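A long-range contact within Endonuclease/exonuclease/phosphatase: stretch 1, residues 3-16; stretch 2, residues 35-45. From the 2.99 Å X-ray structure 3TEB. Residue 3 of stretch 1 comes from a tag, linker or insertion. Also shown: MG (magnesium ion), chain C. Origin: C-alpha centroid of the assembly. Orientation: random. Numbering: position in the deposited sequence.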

# COMPACT_ATOMS: atom_id res chain seq x y z
N ALA A 3 -10.74 -0.82 -17.83
CA ALA A 3 -9.76 0.25 -17.41
C ALA A 3 -9.89 0.57 -15.90
O ALA A 3 -10.97 0.95 -15.42
N MSE A 4 -8.79 0.40 -15.16
CA MSE A 4 -8.78 0.62 -13.73
C MSE A 4 -7.42 1.21 -13.29
O MSE A 4 -6.37 0.71 -13.69
N LYS A 5 -7.46 2.28 -12.49
CA LYS A 5 -6.26 2.96 -12.00
C LYS A 5 -6.04 2.71 -10.51
O LYS A 5 -6.92 2.93 -9.68
N ILE A 6 -4.83 2.27 -10.19
CA ILE A 6 -4.43 1.89 -8.84
C ILE A 6 -3.31 2.82 -8.34
O ILE A 6 -2.47 3.25 -9.13
N LEU A 7 -3.29 3.12 -7.03
CA LEU A 7 -2.21 3.88 -6.40
C LEU A 7 -1.77 3.21 -5.10
O LEU A 7 -2.61 2.73 -4.33
N THR A 8 -0.46 3.17 -4.86
CA THR A 8 0.07 2.69 -3.57
C THR A 8 1.07 3.69 -3.01
O THR A 8 1.92 4.21 -3.74
N VAL A 9 0.99 3.97 -1.72
CA VAL A 9 1.84 4.99 -1.13
C VAL A 9 2.05 4.77 0.36
O VAL A 9 1.10 4.63 1.13
N ASN A 10 3.32 4.68 0.75
CA ASN A 10 3.71 4.65 2.16
C ASN A 10 3.63 6.07 2.65
O ASN A 10 4.40 6.92 2.19
N VAL A 11 2.71 6.38 3.55
CA VAL A 11 2.40 7.79 3.79
C VAL A 11 3.16 8.44 4.93
O VAL A 11 3.03 9.64 5.18
N HIS A 12 3.97 7.63 5.62
CA HIS A 12 4.75 8.06 6.76
C HIS A 12 3.87 8.95 7.66
O HIS A 12 4.26 10.04 8.05
N ALA A 13 2.67 8.46 7.98
CA ALA A 13 1.64 9.26 8.64
C ALA A 13 2.04 9.96 9.95
O ALA A 13 2.43 9.30 10.92
N TRP A 14 1.88 11.29 9.98
CA TRP A 14 2.11 12.14 11.17
C TRP A 14 3.56 12.17 11.63
O TRP A 14 3.85 12.41 12.82
N LEU A 15 4.46 11.90 10.70
CA LEU A 15 5.88 11.89 10.96
C LEU A 15 6.56 12.71 9.88
O LEU A 15 7.79 12.66 9.70
N GLU A 16 5.73 13.47 9.16
CA GLU A 16 6.21 14.34 8.10
C GLU A 16 6.12 15.80 8.53
O GLU A 16 5.18 16.21 9.20
N TYR A 35 -8.89 7.42 -8.50
CA TYR A 35 -8.39 6.06 -8.37
C TYR A 35 -9.46 5.07 -7.89
O TYR A 35 -10.31 5.42 -7.07
N ASP A 36 -9.42 3.86 -8.42
CA ASP A 36 -10.34 2.83 -7.99
C ASP A 36 -9.94 2.29 -6.63
O ASP A 36 -10.80 2.02 -5.79
N VAL A 37 -8.64 2.13 -6.42
CA VAL A 37 -8.14 1.56 -5.17
C VAL A 37 -6.86 2.26 -4.71
O VAL A 37 -5.91 2.37 -5.48
N ILE A 38 -6.85 2.74 -3.47
CA ILE A 38 -5.63 3.30 -2.89
C ILE A 38 -5.13 2.39 -1.77
O ILE A 38 -5.87 2.08 -0.83
N ALA A 39 -3.87 1.95 -1.88
CA ALA A 39 -3.27 1.14 -0.83
C ALA A 39 -2.27 2.00 -0.06
O ALA A 39 -1.44 2.67 -0.65
N MSE A 40 -2.36 1.99 1.26
CA MSE A 40 -1.52 2.85 2.10
C MSE A 40 -0.84 2.07 3.21
O MSE A 40 -1.46 1.19 3.84
N GLN A 41 0.43 2.40 3.45
CA GLN A 41 1.20 1.82 4.54
C GLN A 41 1.69 2.91 5.49
O GLN A 41 1.68 4.11 5.15
N GLU A 42 2.16 2.49 6.66
CA GLU A 42 2.58 3.41 7.72
C GLU A 42 1.45 4.44 7.96
O GLU A 42 1.67 5.64 7.95
N VAL A 43 0.24 3.94 8.15
CA VAL A 43 -0.91 4.78 8.48
C VAL A 43 -1.04 4.75 9.99
O VAL A 43 -1.22 3.68 10.57
N ASN A 44 -0.94 5.92 10.63
CA ASN A 44 -0.85 5.98 12.09
C ASN A 44 -2.04 6.66 12.75
O ASN A 44 -2.71 7.51 12.15
N GLN A 45 -2.29 6.27 13.99
CA GLN A 45 -3.21 6.98 14.87
C GLN A 45 -2.67 6.98 16.30
O GLN A 45 -1.90 6.10 16.70

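The strand of residues 4-10 runs parallel to the strand that begins at Val37, and their backbones satisfy one another in the alternating pattern of a parallel sheet. Leu7 N donates to Val37 O (3.1 Å), Ala39 N to Leu7 O (2.9 Å), Val9 N to Ala39 O (3.0 Å), Gln41 N to Val9 O (3.3 Å) and Val11 N to Gln41 O (3.0 Å). As in any extended strand, successive side chains alternate between the two faces.

At the start of the ladder a side chain takes over from the backbone. Asp36, chi1 m, points toward the first stretch and accepts from Lys5 N at OD2 (3.1 Å), while its own amide, Asp36 N, donates to Lys5 O (2.9 Å). A short carboxylate suits this place because it reaches a neighbouring main-chain NH; its other oxygen, OD1, is bonded elsewhere in the structure. Lys5 (m) leads its amine away, leaving its aliphatic CB 4.0 Å from Tyr35 CD1.

The face carrying Leu7, Val9, Ile38 and Met40 is apolar. Leu7 (chi1 t, chi2 p) sets CB over the face of the Tyr35 ring, 3.8 Å from its centroid and almost on the ring normal, a CH-pi contact. Leu7 CD2 lies 3.6 Å from Tyr35 CE2 and 4.1 Å from Ile38 CG1. Further along, the selenomethionine Met40 (chi1 m, chi2 t) brings CG to 4.1 Å from Val9 CG1, although its end leads away. Beyond the strand, Val11 CG2 meets Val43 CG2 at 3.9 Å.

The face of Ile6, Thr8, Asn10, Val37, Ala39 and Gln41 turns polar toward its end. Small Ala39 has its CB 4.0 Å from Thr8 OG1, and Gln41 (chi1 m, chi2 p) folds back so that NE2 gives Thr8 OG1 (t) a weak hydrogen bond of 3.3 Å.

Asn10 (t) uses both ends of its amide: ND2 donates to Glu42 OE2 (2.9 Å), and OD1 accepts from His12 N (3.2 Å). Glu42 (chi1 m, chi2 t) is long enough for OE2 also to bind the magnesium ion MG, at 1.8 Å, so one oxygen serves an amide and a metal. The edge of the His12 ring faces Glu42 OE1, with CD2 3.7 Å away, while His12 ND1 donates to Glu16 OE2 (2.6 Å).

In the turn, Ala13 N donates to Glu42 O (3.0 Å), and Asn44 (m) sends ND2 to Ala13 O, a very short 2.5 Å. Ala13, with only a methyl, leaves CB 3.7 Å from Asn44 ND2.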

# COMPACT_ATOMS: atom_id res chain seq x y z
CB ALA A 3 -9.90 1.55 -18.29
CB MSE A 4 -9.12 -0.69 -13.02
CG MSE A 4 -8.89 -0.71 -11.52
SE MSE A 4 -9.40 -2.41 -10.72
CE MSE A 4 -11.16 -1.93 -9.99
CB LYS A 5 -6.31 4.46 -12.29
CG LYS A 5 -6.49 4.81 -13.77
CD LYS A 5 -7.13 6.19 -13.99
CE LYS A 5 -6.06 7.30 -14.11
NZ LYS A 5 -6.63 8.66 -14.41
CB ILE A 6 -3.87 0.47 -8.88
CG1 ILE A 6 -4.97 -0.54 -8.87
CG2 ILE A 6 -3.01 0.15 -7.68
CD1 ILE A 6 -4.39 -1.90 -8.69
CB LEU A 7 -2.68 5.30 -6.11
CG LEU A 7 -1.94 6.16 -5.09
CD1 LEU A 7 -0.61 6.64 -5.62
CD2 LEU A 7 -2.78 7.34 -4.71
CB THR A 8 0.72 1.27 -3.65
OG1 THR A 8 1.13 0.86 -2.34
CG2 THR A 8 1.95 1.27 -4.56
CB VAL A 9 1.32 6.43 -1.48
CG1 VAL A 9 -0.13 6.61 -1.09
CG2 VAL A 9 2.17 7.47 -0.85
CB ASN A 10 5.13 4.12 2.28
CG ASN A 10 5.62 4.09 3.72
OD1 ASN A 10 5.44 5.05 4.48
ND2 ASN A 10 6.28 2.98 4.09
CB VAL A 11 0.89 8.05 3.93
CG1 VAL A 11 0.23 8.03 2.56
CG2 VAL A 11 0.25 7.05 4.90
CB HIS A 12 6.00 8.80 6.27
CG HIS A 12 7.13 8.83 7.26
ND1 HIS A 12 7.94 9.93 7.43
CD2 HIS A 12 7.59 7.88 8.11
CE1 HIS A 12 8.85 9.67 8.35
NE2 HIS A 12 8.66 8.43 8.78
CB ALA A 13 0.42 8.40 8.88
CB TRP A 14 1.21 11.76 12.36
CG TRP A 14 -0.24 11.71 12.09
CD1 TRP A 14 -1.04 10.64 12.26
CD2 TRP A 14 -1.09 12.77 11.61
NE1 TRP A 14 -2.33 10.94 11.92
CE2 TRP A 14 -2.39 12.25 11.51
CE3 TRP A 14 -0.87 14.10 11.24
CZ2 TRP A 14 -3.47 13.00 11.07
CZ3 TRP A 14 -1.96 14.86 10.81
CH2 TRP A 14 -3.24 14.30 10.73
CB LEU A 15 6.41 10.46 10.93
CG LEU A 15 5.79 9.42 11.86
CD1 LEU A 15 6.40 8.07 11.53
CD2 LEU A 15 6.01 9.76 13.32
CB GLU A 16 5.41 14.10 6.82
CG GLU A 16 5.82 12.84 6.08
CD GLU A 16 7.25 12.89 5.52
OE1 GLU A 16 7.54 13.77 4.66
OE2 GLU A 16 8.10 12.06 5.94
CB TYR A 35 -7.20 6.01 -7.41
CG TYR A 35 -5.98 6.78 -7.88
CD1 TYR A 35 -5.23 6.33 -8.97
CD2 TYR A 35 -5.57 7.94 -7.23
CE1 TYR A 35 -4.11 7.03 -9.40
CE2 TYR A 35 -4.46 8.64 -7.65
CZ TYR A 35 -3.73 8.18 -8.74
OH TYR A 35 -2.62 8.87 -9.16
CB ASP A 36 -10.37 1.67 -8.99
CG ASP A 36 -10.92 2.09 -10.33
OD1 ASP A 36 -12.11 1.77 -10.61
OD2 ASP A 36 -10.19 2.73 -11.11
CB VAL A 37 -7.87 0.04 -5.33
CG1 VAL A 37 -7.16 -0.53 -4.10
CG2 VAL A 37 -9.17 -0.72 -5.60
CB ILE A 38 -5.86 4.70 -2.33
CG1 ILE A 38 -6.25 5.68 -3.44
CG2 ILE A 38 -4.60 5.19 -1.63
CD1 ILE A 38 -7.73 5.94 -3.55
CB ALA A 39 -2.60 -0.10 -1.42
CB MSE A 40 -2.34 3.96 2.70
CG MSE A 40 -2.70 5.02 1.70
SE MSE A 40 -3.80 6.38 2.54
CE MSE A 40 -5.38 5.28 2.85
CB GLN A 41 2.37 1.00 4.02
CG GLN A 41 2.01 -0.04 2.97
CD GLN A 41 1.80 0.57 1.60
OE1 GLN A 41 2.54 1.47 1.18
NE2 GLN A 41 0.78 0.10 0.88
CB GLU A 42 3.97 4.08 7.44
CG GLU A 42 5.19 3.11 7.35
CD GLU A 42 6.58 3.80 7.55
OE1 GLU A 42 6.86 4.33 8.66
OE2 GLU A 42 7.42 3.79 6.62
CB VAL A 43 -2.20 4.24 7.84
CG1 VAL A 43 -3.40 4.99 8.36
CG2 VAL A 43 -2.14 4.37 6.33
CB ASN A 44 0.43 6.69 12.55
CG ASN A 44 1.70 6.04 12.01
OD1 ASN A 44 1.90 4.84 12.13
ND2 ASN A 44 2.58 6.85 11.42
CB GLN A 45 -4.59 6.34 14.83
CG GLN A 45 -4.67 4.96 15.49
CD GLN A 45 -6.03 4.30 15.33
OE1 GLN A 45 -6.89 4.77 14.59
NE2 GLN A 45 -6.23 3.19 16.04
MG MG C . 8.96 4.69 6.79